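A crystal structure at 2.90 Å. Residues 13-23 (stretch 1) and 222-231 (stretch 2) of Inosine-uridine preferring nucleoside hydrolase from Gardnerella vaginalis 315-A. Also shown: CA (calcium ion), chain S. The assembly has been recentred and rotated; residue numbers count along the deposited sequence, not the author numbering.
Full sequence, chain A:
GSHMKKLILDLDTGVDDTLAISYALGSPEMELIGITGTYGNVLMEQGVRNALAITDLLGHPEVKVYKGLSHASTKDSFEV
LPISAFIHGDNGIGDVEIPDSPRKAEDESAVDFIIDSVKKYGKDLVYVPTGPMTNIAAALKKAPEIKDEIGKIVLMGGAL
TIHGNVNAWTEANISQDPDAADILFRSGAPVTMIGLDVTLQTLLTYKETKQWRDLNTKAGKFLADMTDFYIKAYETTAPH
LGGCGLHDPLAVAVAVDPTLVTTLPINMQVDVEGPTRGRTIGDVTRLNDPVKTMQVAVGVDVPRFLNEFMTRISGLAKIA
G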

# COMPACT_ATOMS: atom_id res chain seq x y z
N THR A 13 26.81 -8.35 0.13
CA THR A 13 27.70 -7.30 0.63
C THR A 13 28.60 -6.67 -0.45
O THR A 13 29.54 -7.32 -0.88
CB THR A 13 28.58 -7.85 1.78
OG1 THR A 13 27.86 -8.83 2.53
CG2 THR A 13 29.02 -6.72 2.69
N GLY A 14 28.36 -5.44 -0.93
CA GLY A 14 27.23 -4.55 -0.59
C GLY A 14 27.63 -3.39 0.29
O GLY A 14 28.15 -3.59 1.38
N VAL A 15 27.36 -2.16 -0.17
CA VAL A 15 27.77 -0.94 0.54
C VAL A 15 26.89 -0.68 1.75
O VAL A 15 27.39 -0.59 2.88
CB VAL A 15 27.78 0.31 -0.36
CG1 VAL A 15 28.20 1.55 0.43
CG2 VAL A 15 28.72 0.10 -1.55
N ASP A 16 25.59 -0.55 1.51
CA ASP A 16 24.62 -0.44 2.62
C ASP A 16 24.62 -1.70 3.49
O ASP A 16 24.38 -1.63 4.69
CB ASP A 16 23.18 -0.05 2.15
CG ASP A 16 22.75 -0.72 0.85
OD1 ASP A 16 22.85 -1.96 0.71
OD2 ASP A 16 22.28 0.01 -0.05
N ASP A 17 24.94 -2.84 2.88
CA ASP A 17 25.05 -4.10 3.62
C ASP A 17 26.16 -4.07 4.69
O ASP A 17 25.96 -4.63 5.77
CB ASP A 17 25.24 -5.28 2.66
CG ASP A 17 23.99 -5.53 1.80
OD1 ASP A 17 23.76 -4.81 0.80
OD2 ASP A 17 23.22 -6.45 2.14
N THR A 18 27.30 -3.42 4.42
CA THR A 18 28.35 -3.29 5.45
C THR A 18 27.97 -2.28 6.53
O THR A 18 28.44 -2.39 7.67
CB THR A 18 29.73 -2.86 4.94
OG1 THR A 18 29.70 -1.49 4.54
CG2 THR A 18 30.20 -3.75 3.82
N LEU A 19 27.17 -1.29 6.16
CA LEU A 19 26.63 -0.35 7.13
C LEU A 19 25.68 -1.07 8.08
O LEU A 19 25.59 -0.71 9.26
CB LEU A 19 25.95 0.83 6.44
CG LEU A 19 26.83 1.72 5.56
CD1 LEU A 19 26.00 2.83 4.94
CD2 LEU A 19 27.99 2.30 6.36
N ALA A 20 25.00 -2.10 7.58
CA ALA A 20 24.20 -3.00 8.42
C ALA A 20 25.06 -3.83 9.37
O ALA A 20 24.71 -4.02 10.53
CB ALA A 20 23.34 -3.92 7.56
N ILE A 21 26.19 -4.33 8.86
CA ILE A 21 27.17 -5.02 9.69
C ILE A 21 27.69 -4.08 10.77
O ILE A 21 27.72 -4.43 11.95
CB ILE A 21 28.35 -5.59 8.86
CG1 ILE A 21 27.87 -6.67 7.89
CG2 ILE A 21 29.44 -6.16 9.76
CD1 ILE A 21 28.85 -7.00 6.78
N SER A 22 28.09 -2.87 10.36
CA SER A 22 28.62 -1.86 11.28
C SER A 22 27.62 -1.48 12.38
O SER A 22 28.01 -1.39 13.55
CB SER A 22 29.04 -0.61 10.50
OG SER A 22 29.92 -0.94 9.45
N TYR A 23 26.36 -1.28 12.02
CA TYR A 23 25.29 -1.00 13.00
C TYR A 23 25.11 -2.19 13.94
O TYR A 23 24.92 -2.01 15.15
CB TYR A 23 23.96 -0.66 12.29
CG TYR A 23 22.87 -0.03 13.16
CD1 TYR A 23 22.54 1.33 13.03
CD2 TYR A 23 22.17 -0.78 14.09
CE1 TYR A 23 21.54 1.90 13.82
CE2 TYR A 23 21.18 -0.21 14.89
CZ TYR A 23 20.87 1.13 14.75
OH TYR A 23 19.88 1.67 15.54
N PHE A 222 37.90 3.68 6.13
CA PHE A 222 37.27 2.71 5.22
C PHE A 222 35.80 3.05 4.95
O PHE A 222 35.40 3.21 3.79
CB PHE A 222 37.39 1.28 5.76
CG PHE A 222 36.47 0.29 5.09
CD1 PHE A 222 36.71 -0.13 3.79
CD2 PHE A 222 35.35 -0.21 5.76
CE1 PHE A 222 35.86 -1.03 3.17
CE2 PHE A 222 34.49 -1.10 5.14
CZ PHE A 222 34.74 -1.51 3.84
N LEU A 223 35.01 3.14 6.02
CA LEU A 223 33.57 3.41 5.91
C LEU A 223 33.28 4.75 5.23
O LEU A 223 32.30 4.86 4.49
CB LEU A 223 32.89 3.37 7.29
CG LEU A 223 32.84 2.01 8.01
CD1 LEU A 223 32.29 2.18 9.41
CD2 LEU A 223 31.99 1.01 7.23
N ALA A 224 34.14 5.74 5.48
CA ALA A 224 34.03 7.05 4.82
C ALA A 224 34.31 6.96 3.32
O ALA A 224 33.47 7.37 2.52
CB ALA A 224 34.98 8.05 5.48
N ASP A 225 35.47 6.40 2.96
CA ASP A 225 35.84 6.17 1.55
C ASP A 225 34.77 5.38 0.80
O ASP A 225 34.44 5.68 -0.35
CB ASP A 225 37.18 5.41 1.44
CG ASP A 225 38.40 6.26 1.77
OD1 ASP A 225 38.35 7.50 1.63
OD2 ASP A 225 39.43 5.67 2.16
N MET A 226 34.22 4.36 1.46
CA MET A 226 33.24 3.46 0.88
C MET A 226 31.92 4.15 0.55
O MET A 226 31.46 4.10 -0.59
CB MET A 226 32.98 2.32 1.86
CG MET A 226 32.06 1.24 1.32
SD MET A 226 31.12 0.50 2.66
CE MET A 226 31.05 -1.16 2.02
N THR A 227 31.31 4.76 1.56
CA THR A 227 30.02 5.42 1.40
C THR A 227 30.09 6.70 0.54
O THR A 227 29.08 7.13 -0.01
CB THR A 227 29.37 5.75 2.76
OG1 THR A 227 30.26 6.54 3.55
CG2 THR A 227 29.05 4.47 3.52
N ASP A 228 31.28 7.29 0.41
CA ASP A 228 31.50 8.42 -0.51
C ASP A 228 31.45 8.00 -1.98
O ASP A 228 31.04 8.78 -2.82
CB ASP A 228 32.80 9.16 -0.18
CG ASP A 228 32.71 10.01 1.10
OD1 ASP A 228 31.68 9.93 1.82
OD2 ASP A 228 33.66 10.76 1.38
N PHE A 229 31.88 6.77 -2.29
CA PHE A 229 31.66 6.18 -3.63
C PHE A 229 30.16 5.99 -3.87
O PHE A 229 29.65 6.26 -4.96
CB PHE A 229 32.39 4.84 -3.78
CG PHE A 229 32.32 4.26 -5.17
CD1 PHE A 229 31.20 3.50 -5.57
CD2 PHE A 229 33.35 4.46 -6.08
CE1 PHE A 229 31.13 2.96 -6.84
CE2 PHE A 229 33.28 3.92 -7.36
CZ PHE A 229 32.17 3.17 -7.74
N TYR A 230 29.48 5.50 -2.84
CA TYR A 230 28.03 5.25 -2.84
C TYR A 230 27.23 6.55 -3.01
O TYR A 230 26.20 6.55 -3.70
CB TYR A 230 27.66 4.54 -1.54
CG TYR A 230 26.26 3.99 -1.40
CD1 TYR A 230 25.74 3.06 -2.29
CD2 TYR A 230 25.47 4.35 -0.30
CE1 TYR A 230 24.47 2.52 -2.12
CE2 TYR A 230 24.20 3.82 -0.11
CZ TYR A 230 23.70 2.92 -1.03
OH TYR A 230 22.43 2.42 -0.84
N ILE A 231 27.69 7.65 -2.40
CA ILE A 231 27.04 8.96 -2.55
C ILE A 231 27.27 9.55 -3.95
O ILE A 231 26.33 10.07 -4.56
CB ILE A 231 27.45 9.96 -1.44
CG1 ILE A 231 26.92 9.47 -0.07
CG2 ILE A 231 26.90 11.35 -1.71
CD1 ILE A 231 27.71 10.02 1.11
CA CA S . 21.42 -5.01 -0.14

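Two helices far apart in sequence, residues 15-23 and 222-231 of the same chain, pack side by side here. Their N-to-C directions differ by 145°, so they run roughly antiparallel but splay noticeably, and their axes approach to 10.3 Å. The register follows from the antiparallel sense: V15 lies across from T227, their CA atoms 6.8 Å apart, and one turn further along the first helix L19 lies across from L223, with 8.0 Å between CA atoms. The backbones are therefore closer near V15 than near L19. No backbone hydrogen bond joins the helices; the backbone hydrogen bonds recorded here run within each helix, leaving side chains to make the interface, which buries 458 Å² in all.

Apolar packing supplies most of this contact. V15 points toward the second helix and, being compact and beta-branched, fills the narrow part of the gap without needing a long reach. V15 CG1 lies 3.8 Å from M226 SD and 3.6 Å from Y230 CG. V15 CG1 also sits 4.1 Å from the centroid of the Y230 ring, 29° off the ring normal, an off-centre CH-pi contact in which a weakly polarised C-H group meets the electron-rich aromatic face. The CA-to-CB bond of M226 points toward the first helix, and the long side chain brings M226 CE to 3.8 Å from G14 O. Leucines serve where the helices are further apart: the CA-to-CB bonds of L19 and L223 point sideways, but their ends come nearer, bringing L19 CD2 to 4.3 Å from L223 CD2. L19 CD2 also packs 3.7 Å from T227 CG2, so the threonine offers its methyl to the apolar seam.

The polar link between the helices is a single hydrogen bond, from Y230 OH to D16 OD2, at 2.5 Å and classed as weak. Tyrosine suits this place because one side chain does two jobs: its ring covers V15, while its hydroxyl extends to an acidic acceptor beyond the apolar patch.

Other hydroxyls are satisfied within their own helices. T227 OG1 donates to L223 O at 2.8 Å, and S22 OG donates to T18 O at 2.7 Å, each returning to the carbonyl four residues earlier. Such bonds let small polar residues occupy a buried interface: S22 OG can then lie 3.6 Å from L223 CD2 without needing a partner across the gap. T18 OG1 donates to V15 O, three residues earlier, at 3.0 Å, although its position is less certain, because the model places T18 OG1 too close to M226 CE, at 2.9 Å.

G14 occupies the N-cap position, right before the first helix, and G14 O accepts from T18 N at 3.2 Å. A cis peptide bond precedes G14, and its positive phi favours glycine; a CB at this position would also clash with D17 OD1. D17 OD1 binds the calcium ion CA at 2.5 Å, so D17 serves the metal while its neighbour D16 serves the helix contact.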